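Local coordinates for F5/8 type C domain protein (Bacteroides ovatus, PDB 4ZRX), which probably hydrolyses alpha-L-fucosyl linkages of glycans with a TIM-barrel domain that carries a C-terminal F5/8 type C domain of the galactose-binding class, at residues V289-G294 with E339-R344; A484-T489 with A570-V575; F501-S506 with S539-N544; F520-D525 with K530-S535. One frame throughout, in Å; residues are numbered along the deposited sequence.

Interaction 1. Residues V289-G294 with E339-R344; sequences VSIRPG and EADIKR
A buried, bidentate salt bridge between R292 and D341 ties the loop after strand 279-290 to the first turns of helix 339-356 in the TIM-barrel domain. The guanidinium approaches side-on: NE of R292 donates to OD2 of D341 at 2.8 Å, and NH2 of R292 reaches OD1 of D341 at 2.7 Å. Each carboxylate oxygen offers its syn lone pair, and the two planes lie only 18° apart. R292 brings its group there through a bend at chi2 (146°). NH2 of R292 also forms a salt bridge with D302, and the loop itself is set by an ST turn in which R292 N donates to S290 OG. Beside the pair, CG2 of I291 rests 3.6 Å from OD2 of D341, an apolar flank to the ion pair, while CD1 of I291 just meets CG of R344, whose polar end turns to the carbonyl of K306. Putting a leucine in place of R292 would probably strip the buried carboxylate of D341 of its two bonds and cost D302 its link to this side chain. Two nearly straight, nearly coplanar bonds are likely to hold both groups against rotation, and the positive charge probably favours the ionised form of D341.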
loop_
_atom_site.group_PDB
_atom_site.type_symbol
_atom_site.label_atom_id
_atom_site.label_comp_id
_atom_site.label_asym_id
_atom_site.label_seq_id
_atom_site.Cartn_x
_atom_site.Cartn_y
_atom_site.Cartn_z
ATOM N N VAL A 289 1.915 -3.181 1.481
ATOM C CA VAL A 289 0.481 -3.349 1.586
ATOM C C VAL A 289 0.106 -4.643 0.979
ATOM O O VAL A 289 0.782 -5.108 0.049
ATOM C CB VAL A 289 -0.257 -2.127 0.942
ATOM C CG1 VAL A 289 0.068 -2.007 -0.529
ATOM C CG2 VAL A 289 -1.741 -2.172 1.161
ATOM N N SER A 290 -0.984 -5.228 1.445
ATOM C CA SER A 290 -1.448 -6.460 0.830
ATOM C C SER A 290 -2.542 -6.257 -0.210
ATOM O O SER A 290 -3.309 -5.318 -0.149
ATOM C CB SER A 290 -1.928 -7.421 1.937
ATOM O OG SER A 290 -2.324 -8.682 1.423
ATOM N N ILE A 291 -2.546 -7.109 -1.205
ATOM C CA ILE A 291 -3.653 -7.179 -2.190
ATOM C C ILE A 291 -4.979 -7.600 -1.597
ATOM O O ILE A 291 -6.053 -7.379 -2.235
ATOM C CB ILE A 291 -3.272 -8.019 -3.421
ATOM C CG1 ILE A 291 -4.014 -7.500 -4.643
ATOM C CG2 ILE A 291 -3.490 -9.517 -3.148
ATOM C CD1 ILE A 291 -3.633 -8.245 -5.971
ATOM N N ARG A 292 -4.917 -8.206 -0.412
ATOM C CA ARG A 292 -6.091 -8.670 0.331
ATOM C C ARG A 292 -6.128 -7.975 1.676
ATOM O O ARG A 292 -5.169 -7.301 2.043
ATOM C CB ARG A 292 -5.995 -10.187 0.550
ATOM C CG ARG A 292 -6.246 -11.016 -0.713
ATOM C CD ARG A 292 -5.435 -12.297 -0.809
ATOM N NE ARG A 292 -5.976 -13.118 -1.885
ATOM C CZ ARG A 292 -6.976 -13.990 -1.755
ATOM N NH1 ARG A 292 -7.506 -14.320 -0.576
ATOM N NH2 ARG A 292 -7.386 -14.619 -2.835
ATOM N N PRO A 293 -7.182 -8.177 2.466
ATOM C CA PRO A 293 -7.170 -7.529 3.795
ATOM C C PRO A 293 -6.045 -8.048 4.709
ATOM O O PRO A 293 -5.397 -7.250 5.384
ATOM C CB PRO A 293 -8.536 -7.882 4.360
ATOM C CG PRO A 293 -9.391 -7.969 3.172
ATOM C CD PRO A 293 -8.535 -8.640 2.119
ATOM N N GLY A 294 -5.817 -9.356 4.702
ATOM C CA GLY A 294 -4.752 -9.974 5.466
ATOM C C GLY A 294 -3.481 -10.176 4.600
ATOM O O GLY A 294 -3.525 -10.036 3.389
ATOM N N GLU A 339 -6.501 -17.485 -8.482
ATOM C CA GLU A 339 -7.008 -16.984 -9.747
ATOM C C GLU A 339 -7.478 -15.545 -9.703
ATOM O O GLU A 339 -7.292 -14.770 -10.677
ATOM C CB GLU A 339 -8.219 -17.838 -10.116
ATOM C CG GLU A 339 -7.862 -19.313 -10.569
ATOM C CD GLU A 339 -7.655 -20.349 -9.401
ATOM O OE1 GLU A 339 -7.794 -20.031 -8.194
ATOM O OE2 GLU A 339 -7.379 -21.542 -9.733
ATOM N N ALA A 340 -8.172 -15.199 -8.612
ATOM C CA ALA A 340 -8.685 -13.851 -8.436
ATOM C C ALA A 340 -7.520 -12.833 -8.424
ATOM O O ALA A 340 -7.606 -11.811 -9.088
ATOM C CB ALA A 340 -9.531 -13.695 -7.137
ATOM N N ASP A 341 -6.488 -13.133 -7.648
ATOM C CA ASP A 341 -5.259 -12.276 -7.549
ATOM C C ASP A 341 -4.594 -12.171 -8.924
ATOM O O ASP A 341 -4.191 -11.082 -9.328
ATOM C CB ASP A 341 -4.288 -12.826 -6.533
ATOM C CG ASP A 341 -4.967 -13.180 -5.137
ATOM O OD1 ASP A 341 -6.107 -13.767 -5.065
ATOM O OD2 ASP A 341 -4.349 -12.861 -4.102
ATOM N N ILE A 342 -4.502 -13.287 -9.659
ATOM C CA ILE A 342 -3.899 -13.275 -10.991
ATOM C C ILE A 342 -4.631 -12.301 -11.910
ATOM O O ILE A 342 -4.017 -11.450 -12.565
ATOM C CB ILE A 342 -3.858 -14.665 -11.616
ATOM C CG1 ILE A 342 -2.882 -15.592 -10.875
ATOM C CG2 ILE A 342 -3.475 -14.554 -13.089
ATOM C CD1 ILE A 342 -3.024 -17.053 -11.210
ATOM N N LYS A 343 -5.948 -12.407 -11.934
ATOM C CA LYS A 343 -6.726 -11.584 -12.822
ATOM C C LYS A 343 -6.552 -10.108 -12.456
ATOM O O LYS A 343 -6.421 -9.266 -13.342
ATOM C CB LYS A 343 -8.196 -11.964 -12.753
ATOM C CG LYS A 343 -9.059 -11.318 -13.808
ATOM C CD LYS A 343 -10.461 -11.842 -13.716
ATOM C CE LYS A 343 -11.332 -11.128 -14.722
ATOM N NZ LYS A 343 -12.570 -11.865 -14.919
ATOM N N ARG A 344 -6.600 -9.806 -11.169
ATOM C CA ARG A 344 -6.471 -8.437 -10.725
ATOM C C ARG A 344 -5.041 -7.856 -10.976
ATOM O O ARG A 344 -4.906 -6.673 -11.358
ATOM C CB ARG A 344 -6.880 -8.304 -9.254
ATOM C CG ARG A 344 -6.787 -6.907 -8.727
ATOM C CD ARG A 344 -7.670 -5.861 -9.445
ATOM N NE ARG A 344 -8.932 -6.407 -9.916
ATOM C CZ ARG A 344 -9.946 -6.765 -9.142
ATOM N NH1 ARG A 344 -9.899 -6.661 -7.812
ATOM N NH2 ARG A 344 -11.050 -7.269 -9.733
#

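Interaction 2. Residues A484-T489 with A570-V575; sequences AASPLT and ATVAKV. With EDO (1,2-ethanediol), chain E.
L488 packs on V575 where the turn between strands 481-485 and 488-492 faces the loop 570-575 of the F5/8 type C domain. This apolar part is small: CD2 of L488 meets CG1 of V575 at 3.6 Å, the two side chains crossing at about a right angle. With CG opposite the backbone N (chi1 -178°), L488 directs its branched end at V575, and I580 of strand 580-584 touches both residues.

Direct hydrogen bonds across the contact are absent, and waters take their place. One donates to A485 O and accepts from V575 N at 2.9 Å. Another links OG of S486 with the carbonyl of A573. The same hydroxyl oxygen, OG of S486, lies in plain van der Waals contact with CG1 of V572, at 3.9 Å.

The ethanediol, probably from the crystallisation liquor, accepts from L488 N through O1 at 2.9 Å and is bound also by L563 and A565. Its C2 lies 3.9 Å from V572 CG1, and its C1 is equally far from V575 CG2.

An alanine in place of L488 would probably open a gap beside V575 CG1 and remove the apolar link between the segments. Backbone groups joined by water imply a seam held largely through solvent, with one direct apolar contact, L488 to V575.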
loop_
_atom_site.group_PDB
_atom_site.type_symbol
_atom_site.label_atom_id
_atom_site.label_comp_id
_atom_site.label_asym_id
_atom_site.label_seq_id
_atom_site.Cartn_x
_atom_site.Cartn_y
_atom_site.Cartn_z
ATOM N N ALA A 484 -36.969 11.753 -6.667
ATOM C CA ALA A 484 -37.145 12.831 -5.689
ATOM C C ALA A 484 -36.303 12.507 -4.470
ATOM O O ALA A 484 -36.112 11.332 -4.144
ATOM C CB ALA A 484 -38.604 12.996 -5.314
ATOM N N ALA A 485 -35.754 13.541 -3.837
ATOM C CA ALA A 485 -34.803 13.332 -2.736
ATOM C C ALA A 485 -35.533 13.133 -1.385
ATOM O O ALA A 485 -35.032 12.412 -0.509
ATOM C CB ALA A 485 -33.779 14.467 -2.654
ATOM N N SER A 486 -36.708 13.763 -1.239
ATOM C CA SER A 486 -37.418 13.781 0.030
ATOM C C SER A 486 -38.933 13.985 -0.164
ATOM O O SER A 486 -39.362 15.109 -0.414
ATOM C CB SER A 486 -36.867 14.891 0.908
ATOM O OG SER A 486 -37.463 14.828 2.193
ATOM N N PRO A 487 -39.760 12.943 -0.042
ATOM C CA PRO A 487 -39.359 11.604 0.362
ATOM C C PRO A 487 -38.582 10.905 -0.755
ATOM O O PRO A 487 -38.900 11.038 -1.961
ATOM C CB PRO A 487 -40.706 10.881 0.635
ATOM C CG PRO A 487 -41.798 11.759 -0.015
ATOM C CD PRO A 487 -41.225 13.143 -0.082
ATOM N N LEU A 488 -37.521 10.203 -0.362
ATOM C CA LEU A 488 -36.731 9.463 -1.320
ATOM C C LEU A 488 -37.652 8.648 -2.229
ATOM O O LEU A 488 -38.378 7.799 -1.737
ATOM C CB LEU A 488 -35.766 8.537 -0.584
ATOM C CG LEU A 488 -34.862 7.759 -1.524
ATOM C CD1 LEU A 488 -33.945 8.659 -2.417
ATOM C CD2 LEU A 488 -34.018 6.885 -0.619
ATOM N N THR A 489 -37.625 8.943 -3.529
ATOM C CA THR A 489 -38.423 8.257 -4.522
ATOM C C THR A 489 -37.527 7.786 -5.657
ATOM O O THR A 489 -36.703 8.560 -6.196
ATOM C CB THR A 489 -39.572 9.217 -5.040
ATOM O OG1 THR A 489 -40.301 9.791 -3.939
ATOM C CG2 THR A 489 -40.548 8.492 -5.962
ATOM N N ALA A 570 -38.385 12.586 15.649
ATOM C CA ALA A 570 -39.599 12.983 14.893
ATOM C C ALA A 570 -39.421 14.169 13.922
ATOM O O ALA A 570 -40.382 14.874 13.630
ATOM C CB ALA A 570 -40.771 13.248 15.847
ATOM N N THR A 571 -38.199 14.391 13.432
ATOM C CA THR A 571 -37.967 15.269 12.283
ATOM C C THR A 571 -38.043 14.450 10.983
ATOM O O THR A 571 -38.111 13.219 11.013
ATOM C CB THR A 571 -36.582 15.957 12.366
ATOM O OG1 THR A 571 -35.571 14.973 12.633
ATOM C CG2 THR A 571 -36.554 17.029 13.466
ATOM N N VAL A 572 -38.002 15.128 9.844
ATOM C CA VAL A 572 -37.955 14.456 8.555
ATOM C C VAL A 572 -36.585 13.772 8.349
ATOM O O VAL A 572 -35.543 14.405 8.429
ATOM C CB VAL A 572 -38.211 15.422 7.421
ATOM C CG1 VAL A 572 -38.006 14.724 6.064
ATOM C CG2 VAL A 572 -39.622 16.023 7.553
ATOM N N ALA A 573 -36.592 12.475 8.072
ATOM C CA ALA A 573 -35.337 11.754 7.850
ATOM C C ALA A 573 -34.736 12.100 6.505
ATOM O O ALA A 573 -35.437 12.540 5.598
ATOM C CB ALA A 573 -35.547 10.233 7.950
ATOM N N LYS A 574 -33.429 11.917 6.401
ATOM C CA LYS A 574 -32.739 11.969 5.138
ATOM C C LYS A 574 -32.213 10.592 4.813
ATOM O O LYS A 574 -31.377 10.009 5.566
ATOM C CB LYS A 574 -31.546 12.925 5.195
ATOM C CG LYS A 574 -31.945 14.395 5.328
ATOM C CD LYS A 574 -30.696 15.280 5.310
ATOM C CE LYS A 574 -31.020 16.741 5.059
ATOM N NZ LYS A 574 -31.769 17.337 6.193
ATOM N N VAL A 575 -32.617 10.123 3.650
ATOM C CA VAL A 575 -32.220 8.813 3.163
ATOM C C VAL A 575 -31.638 8.973 1.760
ATOM O O VAL A 575 -32.191 9.703 0.954
ATOM C CB VAL A 575 -33.469 7.866 3.189
ATOM C CG1 VAL A 575 -33.098 6.439 2.786
ATOM C CG2 VAL A 575 -34.027 7.823 4.598
HETATM C C1 EDO E . -37.123 10.136 3.809
HETATM O O1 EDO E . -37.268 9.736 2.442
HETATM C C2 EDO E . -37.979 11.357 4.135
HETATM O O2 EDO E . -39.356 11.024 3.945
HETATM O O HOH W 1 -32.412 11.686 -0.611
HETATM O O HOH W 2 -34.386 11.826 2.106
HETATM O O HOH W 3 -35.339 14.243 3.600
#

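Interaction 3. Residues F501-S506 with S539-N544; sequences FTYAPS and SNIMHN
I541 carries this buried apolar contact by itself, pushing its CD1 methyl into the corner formed by Y503 and P505. How a single aliphatic tip can join a loop to a strand end is read from the torsions. In I541, CG1 stands opposite the backbone N (chi1 -157°), which sends the longer branch across the gap, while CG2 falls between the N and the carbonyl carbon. The second torsion, 148°, departs from a fully staggered value and sets the direction of the last methyl.

That methyl lies 3.6 Å from CD2 of Y503 and almost as near CE2, so it spans one ring bond; the two side chains cross at about a right angle. P505 meets the same methyl end-on, its CG 4.0 Å from I541 CD1. The proline also turns back over the tyrosine: P505 CD sits 3.8 Å above the ring plane of Y503, over its centre, and probably helps to hold the ring's orientation. The phenol hydroxyl is bonded to A515 N, which probably anchors the far end, and F538 meets the ring with planes at about 35°.

The contact secures the loop leading into strand 548-552 against the end of strand 495-503, its antiparallel neighbour, within the beta-sandwich (jelly-roll) fold characteristic of F5/8 type C domains.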
loop_
_atom_site.group_PDB
_atom_site.type_symbol
_atom_site.label_atom_id
_atom_site.label_comp_id
_atom_site.label_asym_id
_atom_site.label_seq_id
_atom_site.Cartn_x
_atom_site.Cartn_y
_atom_site.Cartn_z
ATOM N N PHE A 501 -37.583 -4.845 1.090
ATOM C CA PHE A 501 -36.633 -3.758 0.938
ATOM C C PHE A 501 -35.788 -3.733 2.202
ATOM O O PHE A 501 -36.166 -4.265 3.253
ATOM C CB PHE A 501 -37.264 -2.384 0.655
ATOM C CG PHE A 501 -37.693 -1.600 1.885
ATOM C CD1 PHE A 501 -38.875 -1.903 2.546
ATOM C CD2 PHE A 501 -36.947 -0.560 2.354
ATOM C CE1 PHE A 501 -39.294 -1.199 3.646
ATOM C CE2 PHE A 501 -37.372 0.164 3.483
ATOM C CZ PHE A 501 -38.567 -0.177 4.113
ATOM N N THR A 502 -34.623 -3.126 2.076
ATOM C CA THR A 502 -33.711 -2.994 3.201
ATOM C C THR A 502 -33.335 -1.524 3.341
ATOM O O THR A 502 -33.190 -0.784 2.321
ATOM C CB THR A 502 -32.487 -3.829 2.918
ATOM O OG1 THR A 502 -32.889 -5.203 2.962
ATOM C CG2 THR A 502 -31.359 -3.586 3.933
ATOM N N TYR A 503 -33.262 -1.078 4.582
ATOM C CA TYR A 503 -32.706 0.241 4.862
ATOM C C TYR A 503 -31.362 -0.014 5.544
ATOM O O TYR A 503 -31.329 -0.716 6.575
ATOM C CB TYR A 503 -33.646 1.019 5.774
ATOM C CG TYR A 503 -33.001 2.306 6.325
ATOM C CD1 TYR A 503 -32.369 3.231 5.472
ATOM C CD2 TYR A 503 -33.063 2.604 7.677
ATOM C CE1 TYR A 503 -31.783 4.420 5.980
ATOM C CE2 TYR A 503 -32.546 3.795 8.186
ATOM C CZ TYR A 503 -31.912 4.695 7.340
ATOM O OH TYR A 503 -31.383 5.833 7.902
ATOM N N ALA A 504 -30.279 0.548 4.984
ATOM C CA ALA A 504 -28.906 0.335 5.489
ATOM C C ALA A 504 -28.281 1.698 5.672
ATOM O O ALA A 504 -27.712 2.235 4.739
ATOM C CB ALA A 504 -28.074 -0.483 4.504
ATOM N N PRO A 505 -28.387 2.278 6.883
ATOM C CA PRO A 505 -27.700 3.533 7.176
ATOM C C PRO A 505 -26.243 3.519 6.662
ATOM O O PRO A 505 -25.525 2.548 6.896
ATOM C CB PRO A 505 -27.732 3.593 8.702
ATOM C CG PRO A 505 -29.012 2.935 9.019
ATOM C CD PRO A 505 -29.160 1.808 8.038
ATOM N N SER A 506 -25.863 4.576 5.950
ATOM C CA SER A 506 -24.522 4.722 5.375
ATOM C C SER A 506 -23.439 4.440 6.424
ATOM O O SER A 506 -23.517 4.957 7.552
ATOM C CB SER A 506 -24.348 6.128 4.836
ATOM O OG SER A 506 -23.013 6.275 4.364
ATOM N N SER A 539 -36.940 -0.931 14.225
ATOM C CA SER A 539 -36.799 -0.990 15.668
ATOM C C SER A 539 -35.324 -1.069 16.061
ATOM O O SER A 539 -34.553 -1.810 15.434
ATOM C CB SER A 539 -37.577 -2.155 16.257
ATOM O OG SER A 539 -38.964 -1.880 16.072
ATOM N N ASN A 540 -34.978 -0.242 17.044
ATOM C CA ASN A 540 -33.650 -0.184 17.653
ATOM C C ASN A 540 -32.535 0.317 16.739
ATOM O O ASN A 540 -31.340 0.205 17.078
ATOM C CB ASN A 540 -33.291 -1.559 18.236
ATOM C CG ASN A 540 -32.240 -1.479 19.335
ATOM O OD1 ASN A 540 -32.277 -0.615 20.237
ATOM N ND2 ASN A 540 -31.287 -2.409 19.269
ATOM N N ILE A 541 -32.899 0.910 15.594
ATOM C CA ILE A 541 -31.865 1.295 14.605
ATOM C C ILE A 541 -30.889 2.344 15.141
ATOM O O ILE A 541 -29.732 2.359 14.761
ATOM C CB ILE A 541 -32.494 1.749 13.292
ATOM C CG1 ILE A 541 -31.459 1.573 12.157
ATOM C CG2 ILE A 541 -33.136 3.153 13.450
ATOM C CD1 ILE A 541 -32.077 1.241 10.888
HETATM N N MSE A 542 -31.368 3.183 16.054
HETATM C CA MSE A 542 -30.584 4.245 16.649
HETATM C C MSE A 542 -29.576 3.702 17.660
HETATM O O MSE A 542 -28.709 4.428 18.073
HETATM C CB MSE A 542 -31.500 5.336 17.267
HETATM C CG MSE A 542 -32.107 5.012 18.631
HETATM SE SE MSE A 542 -33.565 3.659 18.587
HETATM C CE MSE A 542 -35.046 4.948 19.014
ATOM N N HIS A 543 -29.705 2.435 18.054
ATOM C CA HIS A 543 -28.689 1.730 18.824
ATOM C C HIS A 543 -27.995 0.608 18.036
ATOM O O HIS A 543 -27.064 0.008 18.530
ATOM C CB HIS A 543 -29.340 1.141 20.082
ATOM C CG HIS A 543 -30.071 2.159 20.901
ATOM N ND1 HIS A 543 -29.430 3.233 21.479
ATOM C CD2 HIS A 543 -31.386 2.289 21.211
ATOM C CE1 HIS A 543 -30.314 3.968 22.134
ATOM N NE2 HIS A 543 -31.506 3.413 21.997
ATOM N N ASN A 544 -28.475 0.288 16.840
ATOM C CA ASN A 544 -27.911 -0.764 16.008
ATOM C C ASN A 544 -28.140 -0.411 14.528
ATOM O O ASN A 544 -29.198 -0.758 13.940
ATOM C CB ASN A 544 -28.535 -2.122 16.327
ATOM C CG ASN A 544 -27.974 -3.247 15.402
ATOM O OD1 ASN A 544 -27.096 -3.007 14.578
ATOM N ND2 ASN A 544 -28.514 -4.425 15.508
#

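Interaction 4. Residues F520-D525 with K530-S535; sequences FFVSMD and KEVPAS
V522 and K530 pair in the beta hairpin of strands 517-523 and 530-532, the latter at the edge of the five-stranded antiparallel sheet of the F5/8 type C domain. They are a hydrogen-bonded pair: V522 N donates to K530 O at 2.8 Å, in the carbonyl plane, and K530 N returns a bond of 3.0 Å to V522 O. Further along, V532 N gives F520 O an almost perfectly straight bond (178°). F521 and E531 make the non-hydrogen-bonded pair between them.

The side chain of F521 can be followed outward. Its CB lies 3.5 Å from K530 O, and CG is still near that oxygen. With chi1 at -58°, CG sits beside the backbone N, and the ring leans along the partner strand: CD2 meets E531 CA at 3.7 Å, and CE2, one atom on, lies 3.9 Å from E531 CB. The ring is also engaged by K562 in a cation-pi interaction.

On the other face of the sheet F520 and V532 lie side by side, while V522 crosses V532 at about a right angle. The CG2 methyl of V532 serves both neighbours, at the ring edge of F520 and 3.8 Å from V522 CG1.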
loop_
_atom_site.group_PDB
_atom_site.type_symbol
_atom_site.label_atom_id
_atom_site.label_comp_id
_atom_site.label_asym_id
_atom_site.label_seq_id
_atom_site.Cartn_x
_atom_site.Cartn_y
_atom_site.Cartn_z
ATOM N N PHE A 520 -43.545 2.696 3.498
ATOM C CA PHE A 520 -42.941 2.332 2.242
ATOM C C PHE A 520 -44.071 2.179 1.235
ATOM O O PHE A 520 -45.147 1.633 1.573
ATOM C CB PHE A 520 -42.206 1.034 2.397
ATOM C CG PHE A 520 -41.436 0.640 1.188
ATOM C CD1 PHE A 520 -40.184 1.224 0.919
ATOM C CD2 PHE A 520 -41.916 -0.331 0.335
ATOM C CE1 PHE A 520 -39.470 0.850 -0.204
ATOM C CE2 PHE A 520 -41.217 -0.713 -0.802
ATOM C CZ PHE A 520 -39.949 -0.155 -1.056
ATOM N N PHE A 521 -43.852 2.710 0.033
ATOM C CA PHE A 521 -44.879 2.754 -1.006
ATOM C C PHE A 521 -44.329 2.228 -2.316
ATOM O O PHE A 521 -43.122 2.362 -2.605
ATOM C CB PHE A 521 -45.368 4.182 -1.248
ATOM C CG PHE A 521 -45.934 4.884 -0.055
ATOM C CD1 PHE A 521 -45.115 5.557 0.837
ATOM C CD2 PHE A 521 -47.315 4.939 0.154
ATOM C CE1 PHE A 521 -45.639 6.247 1.926
ATOM C CE2 PHE A 521 -47.858 5.632 1.248
ATOM C CZ PHE A 521 -47.023 6.298 2.124
ATOM N N VAL A 522 -45.226 1.696 -3.153
ATOM C CA VAL A 522 -44.835 1.241 -4.478
ATOM C C VAL A 522 -45.781 1.821 -5.547
ATOM O O VAL A 522 -46.900 2.165 -5.236
ATOM C CB VAL A 522 -44.771 -0.290 -4.567
ATOM C CG1 VAL A 522 -43.659 -0.805 -3.693
ATOM C CG2 VAL A 522 -46.117 -0.964 -4.165
ATOM N N SER A 523 -45.283 1.938 -6.774
ATOM C CA SER A 523 -46.093 2.413 -7.900
ATOM C C SER A 523 -45.576 1.822 -9.191
ATOM O O SER A 523 -44.363 1.537 -9.346
ATOM C CB SER A 523 -45.995 3.919 -7.979
ATOM O OG SER A 523 -46.785 4.421 -9.035
HETATM N N MSE A 524 -46.486 1.638 -10.131
HETATM C CA MSE A 524 -46.114 1.240 -11.498
HETATM C C MSE A 524 -45.763 2.420 -12.414
HETATM O O MSE A 524 -44.967 2.272 -13.370
HETATM C CB MSE A 524 -47.221 0.378 -12.109
HETATM C CG MSE A 524 -47.500 -0.904 -11.304
HETATM SE SE MSE A 524 -45.956 -2.139 -11.264
HETATM C CE MSE A 524 -45.871 -2.543 -13.173
ATOM N N ASP A 525 -46.368 3.578 -12.137
ATOM C CA ASP A 525 -46.277 4.745 -13.009
ATOM C C ASP A 525 -45.646 5.970 -12.316
ATOM O O ASP A 525 -45.444 6.999 -12.942
ATOM C CB ASP A 525 -47.659 5.076 -13.618
ATOM C CG ASP A 525 -48.721 5.439 -12.569
ATOM O OD1 ASP A 525 -48.483 5.374 -11.338
ATOM O OD2 ASP A 525 -49.830 5.796 -12.980
ATOM N N LYS A 530 -49.315 3.041 -3.611
ATOM C CA LYS A 530 -49.910 2.133 -2.660
ATOM C C LYS A 530 -48.927 1.866 -1.531
ATOM O O LYS A 530 -47.719 1.578 -1.787
ATOM C CB LYS A 530 -50.259 0.802 -3.317
ATOM C CG LYS A 530 -51.112 -0.030 -2.361
ATOM C CD LYS A 530 -51.816 -1.160 -3.001
ATOM C CE LYS A 530 -52.807 -1.740 -1.992
ATOM N NZ LYS A 530 -52.681 -3.214 -2.020
ATOM N N GLU A 531 -49.423 1.955 -0.299
ATOM C CA GLU A 531 -48.608 1.596 0.854
ATOM C C GLU A 531 -48.412 0.077 0.926
ATOM O O GLU A 531 -49.329 -0.718 0.668
ATOM C CB GLU A 531 -49.211 2.140 2.142
ATOM C CG GLU A 531 -48.243 2.050 3.323
ATOM C CD GLU A 531 -48.833 2.539 4.635
ATOM O OE1 GLU A 531 -49.930 3.126 4.611
ATOM O OE2 GLU A 531 -48.202 2.320 5.705
ATOM N N VAL A 532 -47.197 -0.333 1.282
ATOM C CA VAL A 532 -46.893 -1.731 1.503
ATOM C C VAL A 532 -46.978 -1.927 3.004
ATOM O O VAL A 532 -46.275 -1.216 3.753
ATOM C CB VAL A 532 -45.484 -2.093 1.038
ATOM C CG1 VAL A 532 -45.206 -3.595 1.225
ATOM C CG2 VAL A 532 -45.313 -1.737 -0.430
ATOM N N PRO A 533 -47.817 -2.894 3.461
ATOM C CA PRO A 533 -47.935 -3.046 4.896
ATOM C C PRO A 533 -46.625 -3.484 5.533
ATOM O O PRO A 533 -45.926 -4.374 5.001
ATOM C CB PRO A 533 -48.994 -4.151 5.051
ATOM C CG PRO A 533 -49.863 -3.954 3.886
ATOM C CD PRO A 533 -48.925 -3.598 2.756
ATOM N N ALA A 534 -46.324 -2.882 6.665
ATOM C CA ALA A 534 -45.084 -3.189 7.385
ATOM C C ALA A 534 -45.237 -2.647 8.798
ATOM O O ALA A 534 -46.160 -1.871 9.083
ATOM C CB ALA A 534 -43.900 -2.527 6.680
ATOM N N SER A 535 -44.280 -3.004 9.659
ATOM C CA SER A 535 -44.339 -2.577 11.053
ATOM C C SER A 535 -44.275 -1.030 11.143
ATOM O O SER A 535 -44.827 -0.442 12.068
ATOM C CB SER A 535 -43.226 -3.230 11.875
ATOM O OG SER A 535 -42.015 -2.490 11.728
HETATM O O HOH W 4 -45.338 0.902 5.022
#

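Overall arrangement
The four contacts fall in two domains. Interaction 1 lies in the TIM barrel, and its centre is 32 to 43 Å from those of the others, with no touch between them. Interactions 2, 3 and 4 all belong to the F5/8 type C domain and are nested along the chain: 4 within the loop closed by 3, and 3 within that closed by 2. Interactions 2 and 4 reach the same five-stranded sheet, while interaction 3 starts from the opposing one. V575 packs against Y503, and F501 stacks with F520, so interaction 3 touches both of the others. The sampled contacts thus fall into two separate groups, one within the probable catalytic barrel and one within the appended domain.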